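PDB 2D5F: glycinin A3B4 subunit from Glycine max, which serves as an 11S seed storage globulin, probably a reserve of nitrogen and amino acids for the seedling, with two cupin domains per chain and a hexameric assembly. Local coordinates for residues Q67-Q73 against P140-L146; K75-A81 against P130-T136; E333-R337 against S368-V372. Residue numbers count along the deposited sequence, not the author numbering.

Interaction 1 (Q67-Q73 against P140-L146)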
ATOM      1  N   GLN B  67      -5.954  -0.415  23.053  1.00 22.69           N
ATOM      2  CA  GLN B  67      -6.366  -1.392  24.053  1.00 21.62           C
ATOM      3  C   GLN B  67      -7.235  -2.399  23.319  1.00 16.57           C
ATOM      4  O   GLN B  67      -8.010  -2.031  22.433  1.00 18.82           O
ATOM      5  CB  GLN B  67      -7.224  -0.760  25.156  1.00 18.72           C
ATOM      6  CG  GLN B  67      -6.535   0.248  26.052  1.00 26.82           C
ATOM      7  CD  GLN B  67      -7.484   0.819  27.098  1.00 23.76           C
ATOM      8  OE1 GLN B  67      -8.047   0.083  27.909  1.00 25.27           O
ATOM      9  NE2 GLN B  67      -7.667   2.135  27.077  1.00 24.61           N
ATOM     10  N   MET B  68      -7.081  -3.667  23.665  1.00 19.13           N
ATOM     11  CA  MET B  68      -7.918  -4.706  23.086  1.00 14.36           C
ATOM     12  C   MET B  68      -8.616  -5.294  24.302  1.00 15.88           C
ATOM     13  O   MET B  68      -7.968  -5.803  25.208  1.00 17.60           O
ATOM     14  CB  MET B  68      -7.096  -5.770  22.381  1.00 17.79           C
ATOM     15  CG  MET B  68      -7.961  -6.894  21.844  1.00 24.89           C
ATOM     16  SD  MET B  68      -7.062  -7.979  20.751  1.00 23.43           S
ATOM     17  CE  MET B  68      -7.513  -7.266  19.189  1.00 26.52           C
ATOM     18  N   ILE B  69      -9.939  -5.200  24.322  1.00 18.66           N
ATOM     19  CA  ILE B  69     -10.720  -5.671  25.454  1.00 22.60           C
ATOM     20  C   ILE B  69     -11.639  -6.837  25.114  1.00 20.99           C
ATOM     21  O   ILE B  69     -12.260  -6.864  24.051  1.00 23.76           O
ATOM     22  CB  ILE B  69     -11.599  -4.533  25.991  1.00 15.51           C
ATOM     23  CG1 ILE B  69     -10.755  -3.271  26.172  1.00 22.95           C
ATOM     24  CG2 ILE B  69     -12.240  -4.935  27.314  1.00 22.31           C
ATOM     25  CD1 ILE B  69     -11.576  -2.021  26.407  1.00 18.52           C
ATOM     26  N   ILE B  70     -11.710  -7.810  26.012  1.00 19.36           N
ATOM     27  CA  ILE B  70     -12.618  -8.924  25.812  1.00 19.95           C
ATOM     28  C   ILE B  70     -13.623  -8.858  26.955  1.00 18.87           C
ATOM     29  O   ILE B  70     -13.246  -8.764  28.122  1.00 20.67           O
ATOM     30  CB  ILE B  70     -11.908 -10.304  25.812  1.00 21.44           C
ATOM     31  CG1 ILE B  70     -12.953 -11.391  25.529  1.00 24.95           C
ATOM     32  CG2 ILE B  70     -11.197 -10.553  27.133  1.00 25.46           C
ATOM     33  CD1 ILE B  70     -12.387 -12.765  25.284  1.00 22.52           C
ATOM     34  N   VAL B  71     -14.901  -8.853  26.604  1.00 21.80           N
ATOM     35  CA  VAL B  71     -15.968  -8.802  27.591  1.00 24.26           C
ATOM     36  C   VAL B  71     -16.236 -10.235  27.994  1.00 20.77           C
ATOM     37  O   VAL B  71     -16.682 -11.030  27.173  1.00 23.59           O
ATOM     38  CB  VAL B  71     -17.261  -8.212  26.997  1.00 21.64           C
ATOM     39  CG1 VAL B  71     -18.335  -8.138  28.064  1.00 23.04           C
ATOM     40  CG2 VAL B  71     -16.992  -6.839  26.421  1.00 22.94           C
ATOM     41  N   VAL B  72     -15.961 -10.571  29.250  1.00 25.22           N
ATOM     42  CA  VAL B  72     -16.176 -11.932  29.710  1.00 27.84           C
ATOM     43  C   VAL B  72     -17.492 -12.130  30.461  1.00 33.03           C
ATOM     44  O   VAL B  72     -17.835 -13.255  30.807  1.00 32.21           O
ATOM     45  CB  VAL B  72     -15.002 -12.423  30.597  1.00 30.09           C
ATOM     46  CG1 VAL B  72     -13.686 -12.315  29.822  1.00 31.01           C
ATOM     47  CG2 VAL B  72     -14.939 -11.625  31.889  1.00 22.65           C
ATOM     48  N   GLN B  73     -18.234 -11.052  30.701  1.00 28.44           N
ATOM     49  CA  GLN B  73     -19.509 -11.171  31.406  1.00 28.69           C
ATOM     50  C   GLN B  73     -20.396  -9.942  31.255  1.00 28.29           C
ATOM     51  O   GLN B  73     -19.926  -8.807  31.357  1.00 25.78           O
ATOM     52  CB  GLN B  73     -19.284 -11.418  32.905  1.00 28.39           C
ATOM     53  CG  GLN B  73     -20.567 -11.765  33.667  1.00 29.83           C
ATOM     54  CD  GLN B  73     -20.374 -11.831  35.177  1.00 33.82           C
ATOM     55  OE1 GLN B  73     -20.639 -10.863  35.897  1.00 33.22           O
ATOM     56  NE2 GLN B  73     -19.901 -12.970  35.659  1.00 33.53           N
ATOM     57  N   PRO B 140     -23.284  -7.671  36.526  1.00 32.46           N
ATOM     58  CA  PRO B 140     -22.184  -6.745  36.261  1.00 35.20           C
ATOM     59  C   PRO B 140     -21.415  -7.086  34.993  1.00 28.47           C
ATOM     60  O   PRO B 140     -21.347  -8.242  34.583  1.00 31.41           O
ATOM     61  CB  PRO B 140     -21.325  -6.870  37.517  1.00 37.05           C
ATOM     62  CG  PRO B 140     -21.535  -8.297  37.917  1.00 38.92           C
ATOM     63  CD  PRO B 140     -23.022  -8.473  37.733  1.00 35.02           C
ATOM     64  N   VAL B 141     -20.860  -6.065  34.356  1.00 25.28           N
ATOM     65  CA  VAL B 141     -20.070  -6.284  33.157  1.00 24.30           C
ATOM     66  C   VAL B 141     -18.633  -6.462  33.608  1.00 21.66           C
ATOM     67  O   VAL B 141     -18.111  -5.648  34.374  1.00 27.20           O
ATOM     68  CB  VAL B 141     -20.136  -5.086  32.189  1.00 25.21           C
ATOM     69  CG1 VAL B 141     -19.020  -5.192  31.151  1.00 24.19           C
ATOM     70  CG2 VAL B 141     -21.500  -5.047  31.501  1.00 21.60           C
ATOM     71  N   VAL B 142     -18.008  -7.542  33.154  1.00 19.71           N
ATOM     72  CA  VAL B 142     -16.616  -7.806  33.482  1.00 21.93           C
ATOM     73  C   VAL B 142     -15.826  -7.863  32.171  1.00 25.67           C
ATOM     74  O   VAL B 142     -16.145  -8.647  31.274  1.00 24.55           O
ATOM     75  CB  VAL B 142     -16.457  -9.136  34.245  1.00 27.74           C
ATOM     76  CG1 VAL B 142     -14.991  -9.388  34.538  1.00 22.91           C
ATOM     77  CG2 VAL B 142     -17.265  -9.088  35.550  1.00 20.85           C
ATOM     78  N   ALA B 143     -14.806  -7.017  32.061  1.00 23.93           N
ATOM     79  CA  ALA B 143     -13.990  -6.974  30.856  1.00 26.13           C
ATOM     80  C   ALA B 143     -12.503  -6.991  31.186  1.00 26.34           C
ATOM     81  O   ALA B 143     -12.073  -6.440  32.204  1.00 25.53           O
ATOM     82  CB  ALA B 143     -14.334  -5.731  30.046  1.00 24.92           C
ATOM     83  N   ILE B 144     -11.722  -7.638  30.325  1.00 22.29           N
ATOM     84  CA  ILE B 144     -10.276  -7.714  30.515  1.00 22.94           C
ATOM     85  C   ILE B 144      -9.601  -6.971  29.371  1.00 20.50           C
ATOM     86  O   ILE B 144      -9.738  -7.341  28.204  1.00 20.89           O
ATOM     87  CB  ILE B 144      -9.770  -9.181  30.552  1.00 24.22           C
ATOM     88  CG1 ILE B 144     -10.067  -9.813  31.921  1.00 37.86           C
ATOM     89  CG2 ILE B 144      -8.268  -9.223  30.317  1.00 29.16           C
ATOM     90  CD1 ILE B 144     -11.531  -9.990  32.224  1.00 34.58           C
ATOM     91  N   SER B 145      -8.858  -5.928  29.718  1.00 20.02           N
ATOM     92  CA  SER B 145      -8.198  -5.115  28.718  1.00 23.29           C
ATOM     93  C   SER B 145      -6.693  -5.296  28.597  1.00 20.90           C
ATOM     94  O   SER B 145      -5.964  -5.237  29.582  1.00 21.65           O
ATOM     95  CB  SER B 145      -8.496  -3.636  28.979  1.00 22.28           C
ATOM     96  OG  SER B 145      -7.798  -2.824  28.055  1.00 25.17           O
ATOM     97  N   LEU B 146      -6.240  -5.525  27.369  1.00 19.66           N
ATOM     98  CA  LEU B 146      -4.822  -5.650  27.092  1.00 17.59           C
ATOM     99  C   LEU B 146      -4.384  -4.229  26.735  1.00 19.49           C
ATOM    100  O   LEU B 146      -4.840  -3.670  25.730  1.00 17.53           O
ATOM    101  CB  LEU B 146      -4.584  -6.592  25.901  1.00 19.49           C
ATOM    102  CG  LEU B 146      -3.137  -6.988  25.551  1.00 23.91           C
ATOM    103  CD1 LEU B 146      -2.341  -5.784  25.018  1.00 19.08           C
ATOM    104  CD2 LEU B 146      -2.464  -7.571  26.787  1.00 19.89           C
TER
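This is an antiparallel strand pairing inside the N-terminal cupin barrel: 67-73 and 141-146 run side by side, the axes of these two short segments approach to 4.5 Å and their directions are 159° apart. Strand 46-52 continues the sheet beyond 141-147, and strand 121-125 continues it beyond 67-73. Two regular hydrogen-bonded pairs set the register. At Met68-Leu146, Met68 N reaches Leu146 O at 3.0 Å and Leu146 N reaches Met68 O at 2.8 Å; at Ile70-Ile144, Ile70 N to Ile144 O is 3.0 Å and Ile144 N to Ile70 O is 2.9 Å. Past Val71 the pairing slips by one residue in a classic beta bulge. Val72 and Gln73 both face Val142, whose O accepts Val72 N at 2.8 Å and, weakly, Gln73 N at 3.2 Å, while Val142 N returns a bond to Gln73 O at 2.9 Å. Val72, with its phi/psi of -98/-5, makes the kink.

Ile69, Val71, Ala143 and Ser145 share one face, where Ile69 CG2 packs on Ala143 CB at 3.5 Å and Ala143 borders the carbonate pocket. Here Ser145 OG donates to Gln67 OE1 (2.9 Å), an oxygen also hydrogen-bonded by Arg50, which ties a pocket arginine to both strands. Met68, Ile70, Ile144 and Leu146 lie on the other face, with the partly exposed Gln73 and Val142 at its far end. The chemistry implies a mostly apolar pocket side with one Ser145-Gln67-Arg50 polar link, and an opposite face where Met68, Ile70 and Leu146 pack on Phe444 of the second cupin domain.

Interaction 2 (K75-A81 against P130-T136); sequences KGAIGFA and PYWTYNT. With CO3 (carbonate ion), chain E.
Two glycines sit where side chains would collide: an ideal CB on Gly79 would lie 2.6 Å from Trp132 CZ2, one on Gly76 2.2 Å from Tyr134 O. Trp132 (chi1 57°, p; chi2 -92°) folds its indole back over the neighbouring strand, its five-membered-ring centroid 4.0 Å from Gly79 CA in a CH-pi contact. Strands 75-80 and 131-135 are extended and antiparallel, axes 4.7 Å apart at 161°, Gly76 stretched furthest (phi/psi -167/-160). Ala77-Tyr134 and Gly79-Trp132 are hydrogen-bonded pairs: Ala77 N to Tyr134 O, Tyr134 N to Ala77 O and Gly79 N to Trp132 O span 2.9 Å, Trp132 N to Gly79 O 3.0 Å. Gly76-Asn135, Ile78-Thr133 and Phe80-Tyr131 are non-hydrogen-bonded. At the ends, Ala81 N hydrogen-bonds to Pro130 O at 3.0 Å and Thr136 N to Lys75 O at 3.1 Å. This wall of the cupin jelly-roll barrel is flanked by strands 56-62 and 107-118. Inward-facing Tyr131 and Thr133 (both chi1 p) hold a carbonate ion, probably from the crystallisation liquor (Tyr131 OH to O2 2.9 Å, Thr133 OG1 to O1 2.5 Å), alongside Arg50 and His58. Lys75, chi1 and chi4 both p, bonds Thr136 OG1 through NZ at 3.0 Å.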
ATOM      1  N   LYS B  75     -23.479  -7.328  29.493  1.00 29.53           N
ATOM      2  CA  LYS B  75     -23.732  -6.628  28.248  1.00 28.32           C
ATOM      3  C   LYS B  75     -23.834  -5.129  28.490  1.00 30.96           C
ATOM      4  O   LYS B  75     -24.270  -4.681  29.553  1.00 26.63           O
ATOM      5  CB  LYS B  75     -25.022  -7.146  27.607  1.00 32.86           C
ATOM      6  CG  LYS B  75     -26.292  -6.767  28.339  1.00 35.29           C
ATOM      7  CD  LYS B  75     -27.503  -7.381  27.643  1.00 44.48           C
ATOM      8  CE  LYS B  75     -28.818  -6.785  28.145  1.00 50.25           C
ATOM      9  NZ  LYS B  75     -29.032  -5.381  27.672  1.00 50.76           N
ATOM     10  N   GLY B  76     -23.428  -4.352  27.497  1.00 23.07           N
ATOM     11  CA  GLY B  76     -23.481  -2.916  27.638  1.00 24.66           C
ATOM     12  C   GLY B  76     -23.280  -2.194  26.327  1.00 25.67           C
ATOM     13  O   GLY B  76     -23.446  -2.758  25.242  1.00 28.49           O
ATOM     14  N   ALA B  77     -22.912  -0.929  26.432  1.00 28.40           N
ATOM     15  CA  ALA B  77     -22.701  -0.106  25.262  1.00 25.24           C
ATOM     16  C   ALA B  77     -21.441   0.709  25.450  1.00 28.15           C
ATOM     17  O   ALA B  77     -21.110   1.109  26.562  1.00 26.02           O
ATOM     18  CB  ALA B  77     -23.892   0.818  25.061  1.00 21.03           C
ATOM     19  N   ILE B  78     -20.737   0.947  24.354  1.00 26.84           N
ATOM     20  CA  ILE B  78     -19.525   1.738  24.390  1.00 23.13           C
ATOM     21  C   ILE B  78     -19.670   2.833  23.344  1.00 20.78           C
ATOM     22  O   ILE B  78     -20.214   2.604  22.263  1.00 24.24           O
ATOM     23  CB  ILE B  78     -18.280   0.881  24.067  1.00 22.05           C
ATOM     24  CG1 ILE B  78     -17.033   1.775  24.017  1.00 17.77           C
ATOM     25  CG2 ILE B  78     -18.490   0.141  22.744  1.00 19.20           C
ATOM     26  CD1 ILE B  78     -15.716   1.008  23.913  1.00 19.37           C
ATOM     27  N   GLY B  79     -19.200   4.027  23.679  1.00 22.52           N
ATOM     28  CA  GLY B  79     -19.273   5.128  22.747  1.00 21.72           C
ATOM     29  C   GLY B  79     -17.923   5.806  22.650  1.00 24.37           C
ATOM     30  O   GLY B  79     -17.244   5.980  23.659  1.00 24.04           O
ATOM     31  N   PHE B  80     -17.519   6.163  21.434  1.00 17.79           N
ATOM     32  CA  PHE B  80     -16.248   6.840  21.235  1.00 20.47           C
ATOM     33  C   PHE B  80     -16.489   8.265  20.773  1.00 17.83           C
ATOM     34  O   PHE B  80     -17.584   8.607  20.326  1.00 25.25           O
ATOM     35  CB  PHE B  80     -15.409   6.149  20.160  1.00 19.60           C
ATOM     36  CG  PHE B  80     -15.109   4.710  20.440  1.00 21.36           C
ATOM     37  CD1 PHE B  80     -16.046   3.726  20.157  1.00 20.09           C
ATOM     38  CD2 PHE B  80     -13.866   4.333  20.935  1.00 16.56           C
ATOM     39  CE1 PHE B  80     -15.746   2.388  20.354  1.00 24.23           C
ATOM     40  CE2 PHE B  80     -13.557   2.997  21.136  1.00 15.14           C
ATOM     41  CZ  PHE B  80     -14.496   2.021  20.844  1.00 14.15           C
ATOM     42  N   ALA B  81     -15.456   9.092  20.876  1.00 21.37           N
ATOM     43  CA  ALA B  81     -15.534  10.472  20.420  1.00 22.93           C
ATOM     44  C   ALA B  81     -14.463  10.660  19.337  1.00 20.51           C
ATOM     45  O   ALA B  81     -13.335  11.034  19.636  1.00 19.37           O
ATOM     46  CB  ALA B  81     -15.288  11.446  21.585  1.00 19.79           C
ATOM     47  N   PRO B 130     -11.180   9.205  22.905  1.00 18.00           N
ATOM     48  CA  PRO B 130     -11.971   9.103  24.139  1.00 19.81           C
ATOM     49  C   PRO B 130     -13.052   8.031  24.012  1.00 20.24           C
ATOM     50  O   PRO B 130     -13.633   7.852  22.943  1.00 19.67           O
ATOM     51  CB  PRO B 130     -12.603  10.488  24.274  1.00 17.71           C
ATOM     52  CG  PRO B 130     -11.723  11.383  23.432  1.00 21.69           C
ATOM     53  CD  PRO B 130     -11.391  10.510  22.257  1.00 17.16           C
ATOM     54  N   TYR B 131     -13.320   7.320  25.101  1.00 14.87           N
ATOM     55  CA  TYR B 131     -14.371   6.313  25.087  1.00 21.38           C
ATOM     56  C   TYR B 131     -14.983   6.193  26.476  1.00 21.55           C
ATOM     57  O   TYR B 131     -14.326   6.485  27.481  1.00 21.37           O
ATOM     58  CB  TYR B 131     -13.835   4.940  24.665  1.00 21.72           C
ATOM     59  CG  TYR B 131     -13.177   4.170  25.788  1.00 27.46           C
ATOM     60  CD1 TYR B 131     -11.895   4.496  26.226  1.00 18.61           C
ATOM     61  CD2 TYR B 131     -13.853   3.130  26.436  1.00 25.33           C
ATOM     62  CE1 TYR B 131     -11.298   3.807  27.280  1.00 26.36           C
ATOM     63  CE2 TYR B 131     -13.261   2.435  27.499  1.00 24.51           C
ATOM     64  CZ  TYR B 131     -11.987   2.780  27.909  1.00 22.48           C
ATOM     65  OH  TYR B 131     -11.389   2.093  28.935  1.00 26.51           O
ATOM     66  N   TRP B 132     -16.247   5.770  26.509  1.00 22.30           N
ATOM     67  CA  TRP B 132     -16.987   5.557  27.751  1.00 23.11           C
ATOM     68  C   TRP B 132     -17.822   4.295  27.559  1.00 22.34           C
ATOM     69  O   TRP B 132     -18.172   3.942  26.432  1.00 22.14           O
ATOM     70  CB  TRP B 132     -17.910   6.741  28.065  1.00 21.16           C
ATOM     71  CG  TRP B 132     -18.899   7.064  26.982  1.00 22.65           C
ATOM     72  CD1 TRP B 132     -18.734   7.958  25.961  1.00 19.06           C
ATOM     73  CD2 TRP B 132     -20.177   6.453  26.776  1.00 26.36           C
ATOM     74  NE1 TRP B 132     -19.827   7.937  25.128  1.00 21.70           N
ATOM     75  CE2 TRP B 132     -20.728   7.021  25.601  1.00 24.46           C
ATOM     76  CE3 TRP B 132     -20.913   5.477  27.464  1.00 25.96           C
ATOM     77  CZ2 TRP B 132     -21.984   6.647  25.100  1.00 26.26           C
ATOM     78  CZ3 TRP B 132     -22.167   5.104  26.963  1.00 26.99           C
ATOM     79  CH2 TRP B 132     -22.684   5.688  25.790  1.00 19.51           C
ATOM     80  N   THR B 133     -18.121   3.605  28.653  1.00 23.10           N
ATOM     81  CA  THR B 133     -18.922   2.385  28.579  1.00 23.77           C
ATOM     82  C   THR B 133     -19.997   2.393  29.660  1.00 26.24           C
ATOM     83  O   THR B 133     -19.838   3.030  30.701  1.00 23.16           O
ATOM     84  CB  THR B 133     -18.055   1.129  28.753  1.00 23.74           C
ATOM     85  OG1 THR B 133     -17.450   1.148  30.048  1.00 23.65           O
ATOM     86  CG2 THR B 133     -16.961   1.079  27.680  1.00 25.66           C
ATOM     87  N   TYR B 134     -21.083   1.672  29.409  1.00 24.90           N
ATOM     88  CA  TYR B 134     -22.198   1.617  30.339  1.00 26.33           C
ATOM     89  C   TYR B 134     -22.815   0.225  30.356  1.00 27.84           C
ATOM     90  O   TYR B 134     -22.977  -0.404  29.311  1.00 25.49           O
ATOM     91  CB  TYR B 134     -23.257   2.641  29.923  1.00 22.98           C
ATOM     92  CG  TYR B 134     -24.545   2.560  30.704  1.00 23.62           C
ATOM     93  CD1 TYR B 134     -24.604   2.982  32.029  1.00 28.58           C
ATOM     94  CD2 TYR B 134     -25.707   2.051  30.119  1.00 27.88           C
ATOM     95  CE1 TYR B 134     -25.783   2.902  32.757  1.00 37.60           C
ATOM     96  CE2 TYR B 134     -26.897   1.966  30.842  1.00 36.36           C
ATOM     97  CZ  TYR B 134     -26.924   2.392  32.161  1.00 37.67           C
ATOM     98  OH  TYR B 134     -28.082   2.304  32.895  1.00 41.47           O
ATOM     99  N   ASN B 135     -23.154  -0.243  31.553  1.00 24.60           N
ATOM    100  CA  ASN B 135     -23.764  -1.551  31.738  1.00 25.85           C
ATOM    101  C   ASN B 135     -25.257  -1.404  31.466  1.00 27.16           C
ATOM    102  O   ASN B 135     -25.946  -0.650  32.151  1.00 29.19           O
ATOM    103  CB  ASN B 135     -23.529  -2.021  33.175  1.00 22.57           C
ATOM    104  CG  ASN B 135     -23.988  -3.439  33.411  1.00 21.83           C
ATOM    105  OD1 ASN B 135     -23.671  -4.035  34.444  1.00 30.15           O
ATOM    106  ND2 ASN B 135     -24.739  -3.992  32.462  1.00 21.42           N
ATOM    107  N   THR B 136     -25.746  -2.110  30.454  1.00 25.77           N
ATOM    108  CA  THR B 136     -27.157  -2.052  30.082  1.00 29.56           C
ATOM    109  C   THR B 136     -27.952  -3.246  30.610  1.00 32.78           C
ATOM    110  O   THR B 136     -29.149  -3.358  30.348  1.00 33.42           O
ATOM    111  CB  THR B 136     -27.327  -2.043  28.558  1.00 29.81           C
ATOM    112  OG1 THR B 136     -26.864  -3.290  28.031  1.00 29.05           O
ATOM    113  CG2 THR B 136     -26.539  -0.902  27.929  1.00 29.66           C
TER
HETATM  114  C   CO3 E 502     -14.237  -0.532  30.093  1.00 28.82           C
HETATM  115  O1  CO3 E 502     -15.068   0.357  30.463  1.00 27.71           O
HETATM  116  O2  CO3 E 502     -13.039  -0.185  29.805  1.00 45.26           O
HETATM  117  O3  CO3 E 502     -14.611  -1.763  30.013  1.00 50.58           O
HETATM  118  O   HOH W   1     -19.856   8.945  22.399  1.00 23.22           O

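Interaction 3 (E333-R337 against S368-V372)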
ATOM      1  N   GLU B 333     -15.977  -6.979  17.685  1.00 29.08           N
ATOM      2  CA  GLU B 333     -16.270  -8.216  16.987  1.00 27.20           C
ATOM      3  C   GLU B 333     -16.413  -9.336  18.011  1.00 27.42           C
ATOM      4  O   GLU B 333     -15.682  -9.367  19.002  1.00 24.83           O
ATOM      5  CB  GLU B 333     -15.106  -8.551  16.047  1.00 23.29           C
ATOM      6  CG  GLU B 333     -15.399  -9.628  15.019  1.00 32.57           C
ATOM      7  CD  GLU B 333     -16.335  -9.133  13.932  1.00 42.28           C
ATOM      8  OE1 GLU B 333     -16.073  -8.038  13.390  1.00 51.42           O
ATOM      9  OE2 GLU B 333     -17.323  -9.829  13.618  1.00 53.27           O
ATOM     10  N   ASN B 334     -17.348 -10.253  17.786  1.00 21.70           N
ATOM     11  CA  ASN B 334     -17.481 -11.368  18.708  1.00 23.44           C
ATOM     12  C   ASN B 334     -16.328 -12.308  18.398  1.00 20.71           C
ATOM     13  O   ASN B 334     -15.982 -12.497  17.233  1.00 22.71           O
ATOM     14  CB  ASN B 334     -18.781 -12.136  18.501  1.00 23.08           C
ATOM     15  CG  ASN B 334     -18.881 -13.336  19.424  1.00 26.27           C
ATOM     16  OD1 ASN B 334     -19.250 -13.204  20.597  1.00 31.18           O
ATOM     17  ND2 ASN B 334     -18.517 -14.511  18.914  1.00 19.91           N
ATOM     18  N   ILE B 335     -15.719 -12.887  19.426  1.00 21.55           N
ATOM     19  CA  ILE B 335     -14.616 -13.815  19.190  1.00 23.45           C
ATOM     20  C   ILE B 335     -14.867 -15.192  19.800  1.00 19.25           C
ATOM     21  O   ILE B 335     -14.335 -16.189  19.318  1.00 22.66           O
ATOM     22  CB  ILE B 335     -13.277 -13.280  19.769  1.00 20.56           C
ATOM     23  CG1 ILE B 335     -12.109 -14.149  19.283  1.00 19.46           C
ATOM     24  CG2 ILE B 335     -13.319 -13.304  21.298  1.00 24.12           C
ATOM     25  CD1 ILE B 335     -10.739 -13.692  19.781  1.00 23.20           C
ATOM     26  N   ALA B 336     -15.688 -15.242  20.846  1.00 22.32           N
ATOM     27  CA  ALA B 336     -15.945 -16.486  21.561  1.00 23.02           C
ATOM     28  C   ALA B 336     -17.068 -17.415  21.109  1.00 26.17           C
ATOM     29  O   ALA B 336     -17.060 -18.585  21.486  1.00 27.07           O
ATOM     30  CB  ALA B 336     -16.105 -16.186  23.049  1.00 20.48           C
ATOM     31  N   ARG B 337     -18.027 -16.927  20.322  1.00 26.66           N
ATOM     32  CA  ARG B 337     -19.123 -17.785  19.867  1.00 24.07           C
ATOM     33  C   ARG B 337     -18.605 -19.038  19.172  1.00 28.58           C
ATOM     34  O   ARG B 337     -17.771 -18.961  18.274  1.00 27.95           O
ATOM     35  CB  ARG B 337     -20.057 -17.048  18.901  1.00 27.21           C
ATOM     36  CG  ARG B 337     -21.155 -16.238  19.563  1.00 39.66           C
ATOM     37  CD  ARG B 337     -22.268 -15.940  18.561  1.00 48.38           C
ATOM     38  NE  ARG B 337     -21.785 -15.161  17.425  1.00 57.84           N
ATOM     39  CZ  ARG B 337     -21.845 -13.833  17.343  1.00 62.31           C
ATOM     40  NH1 ARG B 337     -22.379 -13.126  18.334  1.00 53.56           N
ATOM     41  NH2 ARG B 337     -21.360 -13.212  16.275  1.00 61.16           N
ATOM     42  N   SER B 368      -3.840  -8.579  17.751  1.00 18.49           N
ATOM     43  CA  SER B 368      -4.745  -9.623  17.293  1.00 16.44           C
ATOM     44  C   SER B 368      -5.002 -10.531  18.484  1.00 14.00           C
ATOM     45  O   SER B 368      -4.445 -10.329  19.562  1.00 13.92           O
ATOM     46  CB  SER B 368      -4.147 -10.413  16.123  1.00 17.54           C
ATOM     47  OG  SER B 368      -2.898 -10.967  16.456  1.00 23.86           O
ATOM     48  N   ALA B 369      -5.851 -11.531  18.301  1.00 19.54           N
ATOM     49  CA  ALA B 369      -6.150 -12.434  19.399  1.00 22.72           C
ATOM     50  C   ALA B 369      -6.744 -13.743  18.931  1.00 19.52           C
ATOM     51  O   ALA B 369      -7.112 -13.897  17.769  1.00 16.06           O
ATOM     52  CB  ALA B 369      -7.116 -11.759  20.374  1.00 18.30           C
ATOM     53  N   GLN B 370      -6.808 -14.692  19.856  1.00 20.40           N
ATOM     54  CA  GLN B 370      -7.412 -15.982  19.588  1.00 17.72           C
ATOM     55  C   GLN B 370      -8.227 -16.354  20.815  1.00 22.48           C
ATOM     56  O   GLN B 370      -7.939 -15.905  21.926  1.00 17.07           O
ATOM     57  CB  GLN B 370      -6.351 -17.056  19.324  1.00 18.67           C
ATOM     58  CG  GLN B 370      -5.672 -16.921  17.966  1.00 27.73           C
ATOM     59  CD  GLN B 370      -4.749 -18.079  17.657  1.00 28.68           C
ATOM     60  OE1 GLN B 370      -3.890 -18.423  18.457  1.00 30.64           O
ATOM     61  NE2 GLN B 370      -4.921 -18.684  16.481  1.00 30.10           N
ATOM     62  N   TYR B 371      -9.282 -17.128  20.600  1.00 14.77           N
ATOM     63  CA  TYR B 371     -10.088 -17.601  21.711  1.00 20.67           C
ATOM     64  C   TYR B 371     -10.002 -19.106  21.577  1.00 19.59           C
ATOM     65  O   TYR B 371     -10.297 -19.663  20.515  1.00 22.43           O
ATOM     66  CB  TYR B 371     -11.537 -17.144  21.616  1.00 17.97           C
ATOM     67  CG  TYR B 371     -12.270 -17.380  22.913  1.00 23.43           C
ATOM     68  CD1 TYR B 371     -13.176 -18.436  23.055  1.00 29.03           C
ATOM     69  CD2 TYR B 371     -12.011 -16.585  24.021  1.00 27.20           C
ATOM     70  CE1 TYR B 371     -13.800 -18.690  24.284  1.00 19.18           C
ATOM     71  CE2 TYR B 371     -12.625 -16.828  25.245  1.00 28.92           C
ATOM     72  CZ  TYR B 371     -13.512 -17.878  25.371  1.00 25.66           C
ATOM     73  OH  TYR B 371     -14.088 -18.115  26.600  1.00 31.92           O
ATOM     74  N   VAL B 372      -9.556 -19.755  22.640  1.00 19.28           N
ATOM     75  CA  VAL B 372      -9.386 -21.194  22.623  1.00 18.82           C
ATOM     76  C   VAL B 372     -10.266 -21.896  23.649  1.00 24.76           C
ATOM     77  O   VAL B 372     -10.360 -21.469  24.803  1.00 21.05           O
ATOM     78  CB  VAL B 372      -7.910 -21.559  22.903  1.00 22.05           C
ATOM     79  CG1 VAL B 372      -7.730 -23.068  22.899  1.00 18.98           C
ATOM     80  CG2 VAL B 372      -7.002 -20.910  21.843  1.00 23.02           C
TER
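The chain here crosses from one cupin domain of the bicupin to the other: strand 332-334 edges the sheet of the N-terminal barrel, and the turn after it rests on strand 368-372 of the C-terminal barrel. The two segments meet through side-chain packing, over a modest 213 Å².

Apolar contacts come from Ile335, whose CA-to-CB bond points toward the strand. With both chi angles t it is fully extended, bringing CD1 to 4.1 Å from Ala369 CB and to 3.8 Å from the backbone C of Gln370, while its CG1 lies 3.8 Å from Tyr371 CB. Ile70 of strand 67-73 also packs on Ile335 and on Tyr371, so the cluster takes in both barrels.

Among the polar contacts, Gly120 hydrogen-bonds to the backbone of both Ile335 and Ala336, and Arg350 NH2 hydrogen-bonds to Ala336 O. Tyr371 OH hydrogen-bonds to Glu440 and Thr395 within its own barrel.

The aromatic contact is a CH-pi interaction over the face of the Tyr371 ring: Ala336 CB stands 3.7 Å from the Tyr371 centroid, 14° off the ring normal, with CE1 its nearest ring atom at 3.6 Å.

How the interactions relate
Interactions 1 and 2 belong to the N-terminal cupin barrel, their centres 12 Å apart. Along the chain interaction 2 is nested inside interaction 1: strand 67-73 leads into 75-80, and 131-135 leads into 141-147, so the same stretches of chain feed two sheets of one barrel. Both supply residues to the carbonate pocket. Interaction 3 follows in series and joins the turn after strand 332-334, the edge strand of interaction 1's sheet, to the sheet of the second cupin. It lies 12 Å from interaction 1, centre to centre, touching it at Ile70 and Met68, and 20 Å from interaction 2, without contact. Interaction 1 thus lies between them, sharing the pocket with one and the domain interface with the other.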